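Side-chain contacts in glycosaminoglycan xylosylkinase (Hydra vulgaris, PDB 5XOM), which probably phosphorylates xylose in the linkage region that joins glycosaminoglycan chains to protein, as a member of the Fam20 family of secretory-pathway kinases: residues A[321-324]-A[325-329]; A[177-180]-A[181-185]; A[188-191]-A[192-195]; A[268-272]-A[273-277]. One frame throughout, in Å; residues are numbered along the deposited sequence.

Interaction 1: A[321-324]-A[325-329]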
loop_
_atom_site.group_PDB
_atom_site.type_symbol
_atom_site.label_atom_id
_atom_site.label_comp_id
_atom_site.label_asym_id
_atom_site.label_seq_id
_atom_site.Cartn_x
_atom_site.Cartn_y
_atom_site.Cartn_z
ATOM N N LEU A 321 -19.855 10.711 -18.466
ATOM C CA LEU A 321 -18.755 10.853 -17.527
ATOM C C LEU A 321 -18.842 9.731 -16.517
ATOM O O LEU A 321 -19.902 9.506 -15.926
ATOM C CB LEU A 321 -18.784 12.213 -16.816
ATOM C CG LEU A 321 -17.688 12.456 -15.766
ATOM C CD1 LEU A 321 -16.288 12.296 -16.357
ATOM C CD2 LEU A 321 -17.842 13.829 -15.128
ATOM N N ARG A 322 -17.729 9.028 -16.336
ATOM C CA ARG A 322 -17.691 7.930 -15.385
ATOM C C ARG A 322 -17.909 8.443 -13.973
ATOM O O ARG A 322 -17.370 9.481 -13.581
ATOM C CB ARG A 322 -16.362 7.193 -15.484
ATOM C CG ARG A 322 -16.110 6.213 -14.350
ATOM C CD ARG A 322 -14.905 5.325 -14.644
ATOM N NE ARG A 322 -15.124 4.445 -15.788
ATOM C CZ ARG A 322 -14.333 4.406 -16.849
ATOM N NH1 ARG A 322 -13.261 5.194 -16.938
ATOM N NH2 ARG A 322 -14.596 3.571 -17.852
ATOM N N SER A 323 -18.697 7.691 -13.202
ATOM C CA SER A 323 -19.132 8.152 -11.889
ATOM C C SER A 323 -17.951 8.391 -10.953
ATOM O O SER A 323 -17.901 9.413 -10.261
ATOM C CB SER A 323 -20.117 7.153 -11.282
ATOM O OG SER A 323 -20.508 7.542 -9.975
ATOM N N SER A 324 -17.012 7.439 -10.882
ATOM C CA SER A 324 -15.864 7.607 -9.991
ATOM C C SER A 324 -15.044 8.842 -10.358
ATOM O O SER A 324 -14.524 9.536 -9.476
ATOM C CB SER A 324 -14.977 6.359 -9.997
ATOM O OG SER A 324 -14.589 5.992 -11.309
ATOM N N THR A 325 -14.900 9.118 -11.657
ATOM C CA THR A 325 -14.183 10.314 -12.090
ATOM C C THR A 325 -14.882 11.576 -11.595
ATOM O O THR A 325 -14.242 12.491 -11.066
ATOM C CB THR A 325 -14.060 10.331 -13.615
ATOM O OG1 THR A 325 -13.382 9.146 -14.052
ATOM C CG2 THR A 325 -13.256 11.548 -14.071
ATOM N N TYR A 326 -16.206 11.637 -11.762
ATOM C CA TYR A 326 -16.975 12.785 -11.291
ATOM C C TYR A 326 -16.811 12.989 -9.790
ATOM O O TYR A 326 -16.613 14.117 -9.324
ATOM C CB TYR A 326 -18.446 12.590 -11.649
ATOM C CG TYR A 326 -19.382 13.660 -11.134
ATOM C CD1 TYR A 326 -19.276 14.976 -11.567
ATOM C CD2 TYR A 326 -20.381 13.347 -10.220
ATOM C CE1 TYR A 326 -20.141 15.953 -11.098
ATOM C CE2 TYR A 326 -21.249 14.314 -9.747
ATOM C CZ TYR A 326 -21.126 15.614 -10.190
ATOM O OH TYR A 326 -21.989 16.577 -9.715
ATOM N N ASN A 327 -16.884 11.904 -9.018
ATOM C CA ASN A 327 -16.741 12.015 -7.570
ATOM C C ASN A 327 -15.376 12.569 -7.183
ATOM O O ASN A 327 -15.276 13.419 -6.291
ATOM C CB ASN A 327 -16.979 10.653 -6.919
ATOM C CG ASN A 327 -18.412 10.184 -7.070
ATOM O OD1 ASN A 327 -19.336 10.996 -7.163
ATOM N ND2 ASN A 327 -18.605 8.869 -7.100
ATOM N N ARG A 328 -14.310 12.104 -7.842
ATOM C CA ARG A 328 -12.978 12.598 -7.501
ATOM C C ARG A 328 -12.801 14.050 -7.936
ATOM O O ARG A 328 -12.171 14.843 -7.226
ATOM C CB ARG A 328 -11.906 11.704 -8.127
ATOM C CG ARG A 328 -11.986 10.239 -7.678
ATOM C CD ARG A 328 -10.706 9.449 -7.994
ATOM N NE ARG A 328 -10.409 9.409 -9.424
ATOM C CZ ARG A 328 -10.860 8.481 -10.263
ATOM N NH1 ARG A 328 -11.639 7.498 -9.824
ATOM N NH2 ARG A 328 -10.534 8.534 -11.549
ATOM N N LEU A 329 -13.371 14.423 -9.088
ATOM C CA LEU A 329 -13.302 15.810 -9.540
ATOM C C LEU A 329 -14.023 16.744 -8.580
ATOM O O LEU A 329 -13.608 17.895 -8.403
ATOM C CB LEU A 329 -13.895 15.957 -10.941
ATOM C CG LEU A 329 -13.122 15.358 -12.119
ATOM C CD1 LEU A 329 -13.818 15.700 -13.422
ATOM C CD2 LEU A 329 -11.685 15.833 -12.143
HETATM O O HOH W 1 -11.528 4.644 -10.626
#

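Interaction 2: A[177-180]-A[181-185]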
loop_
_atom_site.group_PDB
_atom_site.type_symbol
_atom_site.label_atom_id
_atom_site.label_comp_id
_atom_site.label_asym_id
_atom_site.label_seq_id
_atom_site.Cartn_x
_atom_site.Cartn_y
_atom_site.Cartn_z
ATOM N N ILE A 177 27.951 15.398 -29.640
ATOM C CA ILE A 177 28.707 16.534 -30.150
ATOM C C ILE A 177 28.907 17.523 -29.011
ATOM O O ILE A 177 28.336 17.382 -27.930
ATOM C CB ILE A 177 28.000 17.245 -31.325
ATOM C CG1 ILE A 177 26.665 17.830 -30.854
ATOM C CG2 ILE A 177 27.805 16.313 -32.514
ATOM C CD1 ILE A 177 25.955 18.649 -31.911
ATOM N N LYS A 178 29.722 18.542 -29.270
ATOM C CA LYS A 178 29.822 19.689 -28.382
ATOM C C LYS A 178 29.210 20.901 -29.064
ATOM O O LYS A 178 29.275 21.042 -30.286
ATOM C CB LYS A 178 31.274 19.984 -27.977
ATOM C CG LYS A 178 31.968 18.824 -27.291
ATOM C CD LYS A 178 33.479 18.994 -27.244
ATOM C CE LYS A 178 33.916 20.301 -26.628
ATOM N NZ LYS A 178 35.405 20.378 -26.605
ATOM N N ASP A 179 28.588 21.762 -28.264
ATOM C CA ASP A 179 28.036 23.004 -28.777
ATOM C C ASP A 179 29.101 24.102 -28.721
ATOM O O ASP A 179 30.251 23.865 -28.341
ATOM C CB ASP A 179 26.746 23.359 -28.028
ATOM C CG ASP A 179 26.980 23.830 -26.597
ATOM O OD1 ASP A 179 28.146 23.942 -26.151
ATOM O OD2 ASP A 179 25.975 24.082 -25.901
ATOM N N LYS A 180 28.714 25.323 -29.097
ATOM C CA LYS A 180 29.690 26.405 -29.179
ATOM C C LYS A 180 30.291 26.758 -27.823
ATOM O O LYS A 180 31.384 27.336 -27.777
ATOM C CB LYS A 180 29.070 27.645 -29.827
ATOM C CG LYS A 180 28.030 28.358 -28.993
ATOM C CD LYS A 180 27.279 29.376 -29.834
ATOM C CE LYS A 180 26.217 30.084 -29.018
ATOM N NZ LYS A 180 26.853 30.892 -27.936
ATOM N N ASP A 181 29.620 26.421 -26.722
ATOM C CA ASP A 181 30.169 26.637 -25.391
ATOM C C ASP A 181 30.841 25.387 -24.845
ATOM O O ASP A 181 31.181 25.344 -23.661
ATOM C CB ASP A 181 29.082 27.103 -24.418
ATOM C CG ASP A 181 28.426 28.404 -24.850
ATOM O OD1 ASP A 181 29.133 29.281 -25.386
ATOM O OD2 ASP A 181 27.200 28.545 -24.652
ATOM N N GLU A 182 31.052 24.382 -25.696
ATOM C CA GLU A 182 31.723 23.125 -25.350
ATOM C C GLU A 182 30.947 22.311 -24.314
ATOM O O GLU A 182 31.517 21.468 -23.620
ATOM C CB GLU A 182 33.154 23.389 -24.869
ATOM C CG GLU A 182 33.975 24.210 -25.852
ATOM C CD GLU A 182 35.461 24.108 -25.578
ATOM O OE1 GLU A 182 36.086 25.124 -25.230
ATOM O OE2 GLU A 182 36.014 23.008 -25.721
ATOM N N ASN A 183 29.628 22.490 -24.251
ATOM C CA ASN A 183 28.780 21.530 -23.554
ATOM C C ASN A 183 28.671 20.243 -24.360
ATOM O O ASN A 183 28.674 20.256 -25.593
ATOM C CB ASN A 183 27.379 22.098 -23.329
ATOM C CG ASN A 183 27.375 23.340 -22.465
ATOM O OD1 ASN A 183 27.898 23.338 -21.350
ATOM N ND2 ASN A 183 26.798 24.416 -22.984
ATOM N N LEU A 184 28.554 19.124 -23.653
ATOM C CA LEU A 184 28.370 17.843 -24.318
ATOM C C LEU A 184 26.892 17.652 -24.617
ATOM O O LEU A 184 26.043 17.847 -23.739
ATOM C CB LEU A 184 28.910 16.704 -23.450
ATOM C CG LEU A 184 28.737 15.278 -23.965
ATOM C CD1 LEU A 184 29.404 15.107 -25.325
ATOM C CD2 LEU A 184 29.342 14.311 -22.956
ATOM N N CYS A 185 26.584 17.289 -25.861
ATOM C CA CYS A 185 25.213 17.178 -26.345
ATOM C C CYS A 185 25.061 15.889 -27.138
ATOM O O CYS A 185 26.045 15.232 -27.482
ATOM C CB CYS A 185 24.827 18.368 -27.232
ATOM S SG CYS A 185 25.387 20.005 -26.689
HETATM O O HOH W 2 25.416 26.945 -25.650
#

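Interaction 3: A[188-191]-A[192-195]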
loop_
_atom_site.group_PDB
_atom_site.type_symbol
_atom_site.label_atom_id
_atom_site.label_comp_id
_atom_site.label_asym_id
_atom_site.label_seq_id
_atom_site.Cartn_x
_atom_site.Cartn_y
_atom_site.Cartn_z
ATOM N N GLY A 188 20.613 12.305 -31.520
ATOM C CA GLY A 188 19.788 11.137 -31.836
ATOM C C GLY A 188 19.659 10.842 -33.328
ATOM O O GLY A 188 20.312 11.449 -34.178
ATOM N N LYS A 189 18.791 9.862 -33.636
ATOM C CA LYS A 189 18.570 9.433 -35.015
ATOM C C LYS A 189 17.094 9.303 -35.393
ATOM O O LYS A 189 16.768 8.592 -36.351
ATOM C CB LYS A 189 19.297 8.114 -35.281
ATOM C CG LYS A 189 20.800 8.263 -35.243
ATOM C CD LYS A 189 21.517 6.960 -35.501
ATOM C CE LYS A 189 23.005 7.222 -35.617
ATOM N NZ LYS A 189 23.250 8.195 -36.726
ATOM N N CYS A 190 16.202 9.981 -34.677
ATOM C CA CYS A 190 14.769 9.958 -34.959
ATOM C C CYS A 190 14.469 10.738 -36.242
ATOM O O CYS A 190 15.354 11.325 -36.869
ATOM C CB CYS A 190 14.005 10.521 -33.768
ATOM S SG CYS A 190 14.076 12.324 -33.668
ATOM N N LEU A 191 13.189 10.745 -36.641
ATOM C CA LEU A 191 12.803 11.327 -37.930
ATOM C C LEU A 191 13.233 12.784 -38.044
ATOM O O LEU A 191 13.786 13.202 -39.069
ATOM C CB LEU A 191 11.296 11.237 -38.142
ATOM C CG LEU A 191 10.612 9.890 -38.331
ATOM C CD1 LEU A 191 9.093 10.097 -38.346
ATOM C CD2 LEU A 191 11.130 9.178 -39.588
ATOM N N TYR A 192 12.966 13.586 -37.014
ATOM C CA TYR A 192 13.316 15.002 -37.043
ATOM C C TYR A 192 14.620 15.286 -36.326
ATOM O O TYR A 192 15.003 16.452 -36.192
ATOM C CB TYR A 192 12.197 15.831 -36.412
ATOM C CG TYR A 192 10.864 15.645 -37.093
ATOM C CD1 TYR A 192 10.778 15.556 -38.465
ATOM C CD2 TYR A 192 9.696 15.548 -36.366
ATOM C CE1 TYR A 192 9.562 15.377 -39.098
ATOM C CE2 TYR A 192 8.471 15.366 -36.998
ATOM C CZ TYR A 192 8.410 15.282 -38.363
ATOM O OH TYR A 192 7.196 15.101 -38.998
ATOM N N CYS A 193 15.327 14.245 -35.900
ATOM C CA CYS A 193 16.577 14.433 -35.188
ATOM C C CYS A 193 17.662 14.881 -36.159
ATOM O O CYS A 193 17.817 14.306 -37.242
ATOM C CB CYS A 193 16.964 13.135 -34.484
ATOM S SG CYS A 193 15.962 12.775 -33.007
ATOM N N ASN A 194 18.394 15.926 -35.788
ATOM C CA ASN A 194 19.512 16.376 -36.605
ATOM C C ASN A 194 20.478 17.186 -35.756
ATOM O O ASN A 194 20.134 17.687 -34.681
ATOM C CB ASN A 194 19.048 17.197 -37.814
ATOM C CG ASN A 194 18.411 18.499 -37.414
ATOM O OD1 ASN A 194 19.093 19.505 -37.230
ATOM N ND2 ASN A 194 17.090 18.493 -37.278
ATOM N N ARG A 195 21.689 17.326 -36.296
ATOM C CA ARG A 195 22.812 17.927 -35.588
ATOM C C ARG A 195 22.542 19.373 -35.179
ATOM O O ARG A 195 23.129 19.863 -34.208
ATOM C CB ARG A 195 24.054 17.823 -36.478
ATOM C CG ARG A 195 25.228 18.704 -36.115
ATOM C CD ARG A 195 26.379 18.453 -37.078
ATOM N NE ARG A 195 27.684 18.581 -36.440
ATOM C CZ ARG A 195 28.461 17.547 -36.128
ATOM N NH1 ARG A 195 28.067 16.313 -36.418
ATOM N NH2 ARG A 195 29.634 17.746 -35.545
#

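Interaction 4: A[268-272]-A[273-277]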
loop_
_atom_site.group_PDB
_atom_site.type_symbol
_atom_site.label_atom_id
_atom_site.label_comp_id
_atom_site.label_asym_id
_atom_site.label_seq_id
_atom_site.Cartn_x
_atom_site.Cartn_y
_atom_site.Cartn_z
ATOM N N ILE A 268 -10.065 14.771 -20.136
ATOM C CA ILE A 268 -10.009 15.673 -18.991
ATOM C C ILE A 268 -8.575 15.808 -18.498
ATOM O O ILE A 268 -8.091 16.915 -18.230
ATOM C CB ILE A 268 -10.944 15.170 -17.876
ATOM C CG1 ILE A 268 -12.408 15.358 -18.282
ATOM C CG2 ILE A 268 -10.645 15.870 -16.551
ATOM C CD1 ILE A 268 -13.380 14.619 -17.388
ATOM N N PHE A 269 -7.872 14.678 -18.379
ATOM C CA PHE A 269 -6.482 14.706 -17.940
ATOM C C PHE A 269 -5.613 15.473 -18.933
ATOM O O PHE A 269 -4.790 16.304 -18.536
ATOM C CB PHE A 269 -5.994 13.269 -17.754
ATOM C CG PHE A 269 -4.513 13.129 -17.497
ATOM C CD1 PHE A 269 -3.992 13.331 -16.226
ATOM C CD2 PHE A 269 -3.653 12.726 -18.513
ATOM C CE1 PHE A 269 -2.641 13.176 -15.974
ATOM C CE2 PHE A 269 -2.286 12.561 -18.267
ATOM C CZ PHE A 269 -1.784 12.789 -16.990
ATOM N N ASP A 270 -5.807 15.228 -20.231
ATOM C CA ASP A 270 -5.026 15.937 -21.240
ATOM C C ASP A 270 -5.356 17.422 -21.272
ATOM O O ASP A 270 -4.475 18.250 -21.543
ATOM C CB ASP A 270 -5.251 15.311 -22.617
ATOM C CG ASP A 270 -4.430 14.046 -22.822
ATOM O OD1 ASP A 270 -3.378 13.896 -22.150
ATOM O OD2 ASP A 270 -4.826 13.202 -23.651
ATOM N N PHE A 271 -6.614 17.773 -21.012
ATOM C CA PHE A 271 -7.005 19.178 -20.987
ATOM C C PHE A 271 -6.338 19.916 -19.835
ATOM O O PHE A 271 -5.911 21.066 -20.001
ATOM C CB PHE A 271 -8.523 19.305 -20.905
ATOM C CG PHE A 271 -9.001 20.708 -20.633
ATOM C CD1 PHE A 271 -8.891 21.703 -21.594
ATOM C CD2 PHE A 271 -9.518 21.040 -19.396
ATOM C CE1 PHE A 271 -9.330 23.004 -21.324
ATOM C CE2 PHE A 271 -9.946 22.333 -19.125
ATOM C CZ PHE A 271 -9.854 23.310 -20.082
ATOM N N LEU A 272 -6.244 19.287 -18.654
ATOM C CA LEU A 272 -5.619 19.966 -17.520
ATOM C C LEU A 272 -4.137 20.227 -17.760
ATOM O O LEU A 272 -3.615 21.268 -17.348
ATOM C CB LEU A 272 -5.805 19.175 -16.224
ATOM C CG LEU A 272 -7.238 18.853 -15.814
ATOM C CD1 LEU A 272 -7.254 17.655 -14.867
ATOM C CD2 LEU A 272 -7.896 20.095 -15.203
ATOM N N ILE A 273 -3.433 19.292 -18.408
ATOM C CA ILE A 273 -2.001 19.477 -18.629
ATOM C C ILE A 273 -1.692 20.178 -19.946
ATOM O O ILE A 273 -0.530 20.549 -20.177
ATOM C CB ILE A 273 -1.245 18.133 -18.548
ATOM C CG1 ILE A 273 -1.630 17.206 -19.705
ATOM C CG2 ILE A 273 -1.503 17.469 -17.194
ATOM C CD1 ILE A 273 -0.874 15.880 -19.696
ATOM N N GLY A 274 -2.691 20.401 -20.795
ATOM C CA GLY A 274 -2.463 21.074 -22.060
ATOM C C GLY A 274 -1.891 20.188 -23.147
ATOM O O GLY A 274 -1.193 20.687 -24.034
ATOM N N ASN A 275 -2.174 18.883 -23.107
ATOM C CA ASN A 275 -1.687 17.933 -24.105
ATOM C C ASN A 275 -2.725 17.830 -25.215
ATOM O O ASN A 275 -3.738 17.138 -25.078
ATOM C CB ASN A 275 -1.415 16.570 -23.473
ATOM C CG ASN A 275 -1.047 15.504 -24.504
ATOM O OD1 ASN A 275 -1.266 14.310 -24.291
ATOM N ND2 ASN A 275 -0.461 15.924 -25.611
ATOM N N ALA A 276 -2.464 18.506 -26.332
ATOM C CA ALA A 276 -3.342 18.475 -27.488
ATOM C C ALA A 276 -2.866 17.493 -28.546
ATOM O O ALA A 276 -3.314 17.570 -29.692
ATOM C CB ALA A 276 -3.473 19.869 -28.089
ATOM N N ASP A 277 -1.982 16.560 -28.186
ATOM C CA ASP A 277 -1.233 15.795 -29.174
ATOM C C ASP A 277 -1.422 14.287 -29.022
ATOM O O ASP A 277 -0.617 13.512 -29.546
ATOM C CB ASP A 277 0.251 16.158 -29.054
ATOM C CG ASP A 277 1.062 15.778 -30.282
ATOM O OD1 ASP A 277 0.661 16.146 -31.407
ATOM O OD2 ASP A 277 2.109 15.116 -30.118
#

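Interaction 1: A[321-324]-A[325-329]
L321 presses both of its methyl groups against the first turn of the helix that follows it, and this is the tight, buried side of the contact. Its CD2 reaches Y326 CB at 3.7 Å, while CD1 meets CG2 of T325 at 3.9 Å. The leucine crosses both side chains at about a right angle. With CG anti to the backbone N (chi1 178°), it lies over the start of the helix. Beside it, OG1 of T325 sits 3.8 Å from R322 CB and is hydrogen-bonded to D265. R322 sends its guanidinium the other way, to salt bridges with D262, D265 and D391, so D265 serves both residues.

The whole piece is a strand-to-helix junction. Strand 321-322 runs parallel to 388-389, R322 takes the N-cap position, and its carbonyl starts the i to i+4 ladder with Y326 N to R322 O at 3.1 Å. N327 N to S323 O and R328 N to S324 O are the next two rungs.

The other flank is looser and more open to solvent. R328 bends at chi3 (-60°) and folds back along the helix, which brings S324 O over one face of its guanidinium and NH1 to 3.5 Å from S324 CB. NH1 donates to a water at 3.0 Å, and that water makes only a weak, 3.4 Å contact with S324 OG. NE of R328 is held by the carbonyl of L145. N327, the exposed residue of the group, rests CG 3.3 Å from S323 O without a side-chain bond to it.

Interaction 2: A[177-180]-A[181-185]
The carboxylate of D179 and the amide of N183 cross with their planes 66° apart. D179 OD2 offers its syn lone pair to N183 ND2 at 3.0 Å, and that oxygen lies nearly in the amide plane. The other oxygen, OD1, is approached from above the carboxylate plane by the backbone N of N183, at 2.8 Å, and takes a weak bond from D181 N as well. D179 CG stands between its own backbone N and carbonyl carbon (chi1 72°), which turns the carboxylate in over the loop. On the far side of the amide, N183 OD1 is hydrogen-bonded to the backbone N of N203. A water donating to OD2 of D179 and OD2 of D181 ties the two acids together.

What these groups pin is the tip of a beta hairpin, strands 176-178 and 184-186: a type I turn from D179 to E182 followed by a G1-type bulge, with E182 at positive phi. E182 N closes the turn on D179 O at 2.8 Å, and D179 N reaches N183 O at 3.1 Å.

K178 and E182 run side by side on the face that L184 shares. The lysine bends at chi3 (54°), bringing NZ to the anti lone pair of E182 OE2 in a 2.8 Å salt bridge. On the opposite face, I177 CG1 touches C185 CB at 4.1 Å, and C185 SG continues into the disulfide with C200.

Interaction 3: A[188-191]-A[192-195]
Y192 turns one face of its ring to CB of L191, with CD1 4.4 Å from that carbon. Both residues are exposed, and their touch is loose; the firm part of the contact lies behind them. There C190 SG and C193 SG are joined in a disulfide, 2.0 Å long, with a right-handed chi3 of 96°. The two cysteines reach it differently: C190 carries its SG between the backbone N and the carbonyl carbon (chi1 77°), whereas SG of C193 lies anti to the carbonyl carbon, beside the backbone N. The turn itself brings C193 CB in over the chain, 3.3 Å from C190 N and 3.7 Å from the carbonyl carbon of G188. That glycine, at positive phi, has no side chain, which leaves room for the sulfur of C193.

Cysteines separated by two residues make a CXXC sequence, here wrapped as a type I beta turn from C190 to C193. C193 N closes the turn on C190 O at 3.1 Å. Past the turn, N194 is held mainly by E197 and the backbone N of K196, with only a weak bond from its ND2 to Y192 O. The loop lies between strands 184-186 and 199-200 and leans on a neighbouring loop: L191 shares a backbone bond with G91, and C193 packs on L94.

Covalently, the disulfide closes a fourteen-membered ring round the turn, so the spacing of C190 and C193 no longer depends on the hydrogen bond alone. The oxidised state fits a protein of the secretory pathway.

Interaction 4: A[268-272]-A[273-277]
N275 N donates to D270 O at 2.9 Å, and this is the main bond of a Schellman motif that ends helix 259-273. Its companion, G274 N to F271 O, is weak at 3.4 Å, and D270 O takes a further weak bond from G274 N. G274, at positive phi, is the C-prime residue and turns the chain out of the helix. One residue before the glycine, I273 N still makes a helical bond to F269 O at 3.3 Å. The carboxylate of D270 lies alongside the N275 side chain, their planes nearly perpendicular, and its OD2 is engaged in a salt bridge with R278. Beyond the motif the chain runs on through D277, which is bound to K299 and Y231; by sequence and position this stretch probably corresponds to the catalytic loop of a kinase fold.

The apolar packing lies around F269 and I273. F269 stacks on H294 and rests against helix 132-144, where L141 also meets I273. CG1 of I273 stands between its backbone N and carbonyl carbon (chi1 67°), folded back over the last turn, 3.5 Å from F269 O. From there its CD1 comes up obliquely to the F269 ring and touches CE2 at 3.9 Å.

Interactions 1 and 4 adjoin although their centres are about 17 Å apart: I268 CD1 of helix 259-273 packs on L321 CD1 at 3.9 Å and on L329 CD1 at 4.1 Å. Interactions 2 and 3 form the other pair, their centres also about 17 Å apart, with I177 CG2 resting 3.8 Å from R195 NH2. Interactions 1 and 2 are about 49 Å apart between centres, on opposite sides of the chain's centre. The shortest gap between the pairs is that of interactions 3 and 4, about 9 Å between nearest atoms. Interaction 4, the most central, runs into the probable catalytic loop. The N183 side chain of interaction 2 lies near a bound N-acetylglucosamine at the surface.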